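Local coordinates for protein Atg5 (Kluyveromyces marxianus, PDB 3VQI) that takes part in autophagic vesicle formation and cytoplasm-to-vacuole transport, and is probably required for the selective autophagic degradation of the nucleus, at residues V242-I247 and L269-K274. Sequence-based numbering, arbitrary orientation.
Sequences VIIQGI and LYLVTK
Ile244 and Leu271 lie side by side and point the same way, Ile244 CD1 resting 3.8 Å from Leu271 CD1. The other branch of the isoleucine, CG2, lies anti to its own backbone N and reaches back to the start of strand 269-272, 3.7 Å from Leu269 CD1. Val242 meets the same leucine, Leu271, next to Ile244: its CG1 sits 3.8 Å from Leu271 CG and also touches the carbonyl oxygen of Val272. This apolar face turns toward helices 225-230 and 255-262, where Val225, Leu228, Ile255, Tyr259 and Phe262 continue the core. An alanine in place of Ile244 would probably leave Leu269 CD1 and Leu271 CD1 without their partners across the contact and open a gap over them.

On the other face Ile243 and Val272 meet CB to CB, against Asp94 and Leu95 of helix 89-96. Their backbones form one antiparallel hydrogen-bonded pair, Ile243 N to Val272 O at 2.9 Å and Val272 N to Ile243 O at 3.0 Å. The strands diverge from there, their directions 144° apart, and beyond the bridge a water replaces direct pairing: it accepts from Gln245 N and donates to Tyr270 O, 2.7 Å away. At the exposed end, the extended side chain of Lys274 crosses that of Ile243 at about a right angle, with Lys274 CE 3.7 Å from Ile243 CG1, and its NZ forms a salt bridge to Asp248.

The type I' turn from Ile244 to Ile247 makes 241-244 and 247-250 a tight beta hairpin. One backbone bridge, together with the apolar packing, joins this hairpin to the C-terminal strand 269-272, which runs parallel to 202-205 on its other side, an arrangement that fits the mixed sheet of the ubiquitin-like fold, here the UblB domain of Atg5.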
ATOM      1  N   VAL A 242      -4.351   6.875 -16.342  1.00 86.41           N
ATOM      2  CA  VAL A 242      -4.305   5.800 -15.352  1.00 83.01           C
ATOM      3  C   VAL A 242      -3.963   6.464 -14.027  1.00 80.47           C
ATOM      4  O   VAL A 242      -3.531   7.614 -14.016  1.00 79.93           O
ATOM      5  CB  VAL A 242      -3.195   4.790 -15.687  1.00 83.14           C
ATOM      6  CG1 VAL A 242      -3.222   3.643 -14.708  1.00 83.69           C
ATOM      7  CG2 VAL A 242      -3.367   4.287 -17.104  1.00 84.39           C
ATOM      8  N   ILE A 243      -4.164   5.770 -12.911  1.00 77.92           N
ATOM      9  CA  ILE A 243      -3.819   6.363 -11.621  1.00 74.59           C
ATOM     10  C   ILE A 243      -2.632   5.655 -10.982  1.00 73.14           C
ATOM     11  O   ILE A 243      -2.707   4.475 -10.644  1.00 74.19           O
ATOM     12  CB  ILE A 243      -4.985   6.335 -10.620  1.00 74.01           C
ATOM     13  CG1 ILE A 243      -6.144   7.196 -11.127  1.00 72.50           C
ATOM     14  CG2 ILE A 243      -4.509   6.874  -9.279  1.00 74.10           C
ATOM     15  CD1 ILE A 243      -7.257   7.396 -10.104  1.00 69.58           C
ATOM     16  N   ILE A 244      -1.532   6.386 -10.833  1.00 70.84           N
ATOM     17  CA  ILE A 244      -0.322   5.850 -10.231  1.00 67.45           C
ATOM     18  C   ILE A 244       0.156   6.813  -9.163  1.00 66.91           C
ATOM     19  O   ILE A 244       0.228   8.016  -9.399  1.00 66.87           O
ATOM     20  CB  ILE A 244       0.793   5.698 -11.255  1.00 66.77           C
ATOM     21  CG1 ILE A 244       0.352   4.733 -12.354  1.00 65.42           C
ATOM     22  CG2 ILE A 244       2.054   5.202 -10.572  1.00 65.63           C
ATOM     23  CD1 ILE A 244       1.363   4.578 -13.465  1.00 64.56           C
ATOM     24  N   GLN A 245       0.470   6.281  -7.986  1.00 65.30           N
ATOM     25  CA  GLN A 245       0.945   7.097  -6.879  1.00 64.34           C
ATOM     26  C   GLN A 245       0.116   8.357  -6.663  1.00 66.35           C
ATOM     27  O   GLN A 245       0.638   9.379  -6.215  1.00 66.63           O
ATOM     28  CB  GLN A 245       2.407   7.468  -7.108  1.00 61.24           C
ATOM     29  CG  GLN A 245       3.375   6.346  -6.797  1.00 56.61           C
ATOM     30  CD  GLN A 245       3.422   6.039  -5.315  1.00 55.72           C
ATOM     31  OE1 GLN A 245       2.848   6.769  -4.498  1.00 55.23           O
ATOM     32  NE2 GLN A 245       4.114   4.966  -4.954  1.00 54.76           N
ATOM     33  N   GLY A 246      -1.173   8.277  -6.989  1.00 67.93           N
ATOM     34  CA  GLY A 246      -2.068   9.407  -6.800  1.00 69.94           C
ATOM     35  C   GLY A 246      -2.082  10.447  -7.909  1.00 72.87           C
ATOM     36  O   GLY A 246      -2.669  11.526  -7.756  1.00 72.31           O
ATOM     37  N   ILE A 247      -1.443  10.136  -9.030  1.00 74.48           N
ATOM     38  CA  ILE A 247      -1.402  11.074 -10.140  1.00 76.06           C
ATOM     39  C   ILE A 247      -1.833  10.425 -11.452  1.00 77.59           C
ATOM     40  O   ILE A 247      -1.516   9.263 -11.724  1.00 75.40           O
ATOM     41  CB  ILE A 247       0.014  11.692 -10.288  1.00 76.56           C
ATOM     42  CG1 ILE A 247       1.058  10.590 -10.464  1.00 76.88           C
ATOM     43  CG2 ILE A 247       0.356  12.519  -9.049  1.00 75.89           C
ATOM     44  CD1 ILE A 247       2.483  11.071 -10.279  1.00 77.60           C
ATOM     45  N   LEU A 269       4.809  -1.605  -8.955  1.00 53.97           N
ATOM     46  CA  LEU A 269       4.262  -0.393  -9.539  1.00 53.94           C
ATOM     47  C   LEU A 269       2.779  -0.707  -9.674  1.00 53.99           C
ATOM     48  O   LEU A 269       2.407  -1.665 -10.351  1.00 55.40           O
ATOM     49  CB  LEU A 269       4.874  -0.160 -10.917  1.00 53.30           C
ATOM     50  CG  LEU A 269       4.187   0.816 -11.869  1.00 51.97           C
ATOM     51  CD1 LEU A 269       4.223   2.261 -11.353  1.00 48.62           C
ATOM     52  CD2 LEU A 269       4.905   0.676 -13.192  1.00 50.41           C
ATOM     53  N   TYR A 270       1.934   0.074  -9.020  1.00 53.46           N
ATOM     54  CA  TYR A 270       0.506  -0.177  -9.085  1.00 53.20           C
ATOM     55  C   TYR A 270      -0.234   0.762 -10.014  1.00 54.10           C
ATOM     56  O   TYR A 270      -0.134   1.984  -9.907  1.00 53.91           O
ATOM     57  CB  TYR A 270      -0.136  -0.078  -7.692  1.00 50.63           C
ATOM     58  CG  TYR A 270       0.262  -1.168  -6.729  1.00 48.04           C
ATOM     59  CD1 TYR A 270       1.456  -1.093  -6.012  1.00 45.37           C
ATOM     60  CD2 TYR A 270      -0.563  -2.272  -6.524  1.00 45.54           C
ATOM     61  CE1 TYR A 270       1.811  -2.092  -5.111  1.00 42.89           C
ATOM     62  CE2 TYR A 270      -0.214  -3.276  -5.632  1.00 43.55           C
ATOM     63  CZ  TYR A 270       0.974  -3.182  -4.928  1.00 43.56           C
ATOM     64  OH  TYR A 270       1.330  -4.188  -4.054  1.00 40.27           O
ATOM     65  N   LEU A 271      -0.992   0.175 -10.925  1.00 55.34           N
ATOM     66  CA  LEU A 271      -1.794   0.955 -11.841  1.00 58.12           C
ATOM     67  C   LEU A 271      -3.256   0.767 -11.467  1.00 59.14           C
ATOM     68  O   LEU A 271      -3.720  -0.362 -11.295  1.00 58.96           O
ATOM     69  CB  LEU A 271      -1.589   0.483 -13.276  1.00 59.26           C
ATOM     70  CG  LEU A 271      -0.482   1.130 -14.106  1.00 61.16           C
ATOM     71  CD1 LEU A 271       0.879   0.832 -13.492  1.00 62.95           C
ATOM     72  CD2 LEU A 271      -0.571   0.597 -15.535  1.00 62.12           C
ATOM     73  N   VAL A 272      -3.968   1.872 -11.313  1.00 60.84           N
ATOM     74  CA  VAL A 272      -5.388   1.821 -11.014  1.00 62.32           C
ATOM     75  C   VAL A 272      -6.116   2.327 -12.258  1.00 64.77           C
ATOM     76  O   VAL A 272      -5.993   3.494 -12.636  1.00 64.68           O
ATOM     77  CB  VAL A 272      -5.741   2.699  -9.810  1.00 61.46           C
ATOM     78  CG1 VAL A 272      -7.241   2.949  -9.763  1.00 62.14           C
ATOM     79  CG2 VAL A 272      -5.298   2.005  -8.535  1.00 61.89           C
ATOM     80  N   THR A 273      -6.853   1.428 -12.901  1.00 67.53           N
ATOM     81  CA  THR A 273      -7.606   1.749 -14.108  1.00 70.91           C
ATOM     82  C   THR A 273      -8.819   2.631 -13.840  1.00 73.54           C
ATOM     83  O   THR A 273      -9.355   2.663 -12.727  1.00 74.41           O
ATOM     84  CB  THR A 273      -8.109   0.475 -14.790  1.00 70.50           C
ATOM     85  OG1 THR A 273      -8.806  -0.324 -13.824  1.00 68.45           O
ATOM     86  CG2 THR A 273      -6.947  -0.314 -15.378  1.00 69.06           C
ATOM     87  N   LYS A 274      -9.250   3.339 -14.879  1.00 75.96           N
ATOM     88  CA  LYS A 274     -10.408   4.217 -14.794  1.00 77.99           C
ATOM     89  C   LYS A 274     -11.563   3.651 -15.620  1.00 78.48           C
ATOM     90  O   LYS A 274     -11.329   2.640 -16.322  1.00 78.47           O
ATOM     91  CB  LYS A 274     -10.055   5.611 -15.307  1.00 79.19           C
ATOM     92  CG  LYS A 274      -8.979   6.320 -14.508  1.00 80.74           C
ATOM     93  CD  LYS A 274      -8.767   7.720 -15.055  1.00 82.30           C
ATOM     94  CE  LYS A 274      -7.731   8.488 -14.266  1.00 82.21           C
ATOM     95  NZ  LYS A 274      -7.547   9.859 -14.819  1.00 84.26           N
TER
HETATM   96  O   HOH W   1       0.722   3.315  -7.692  1.00 42.10           O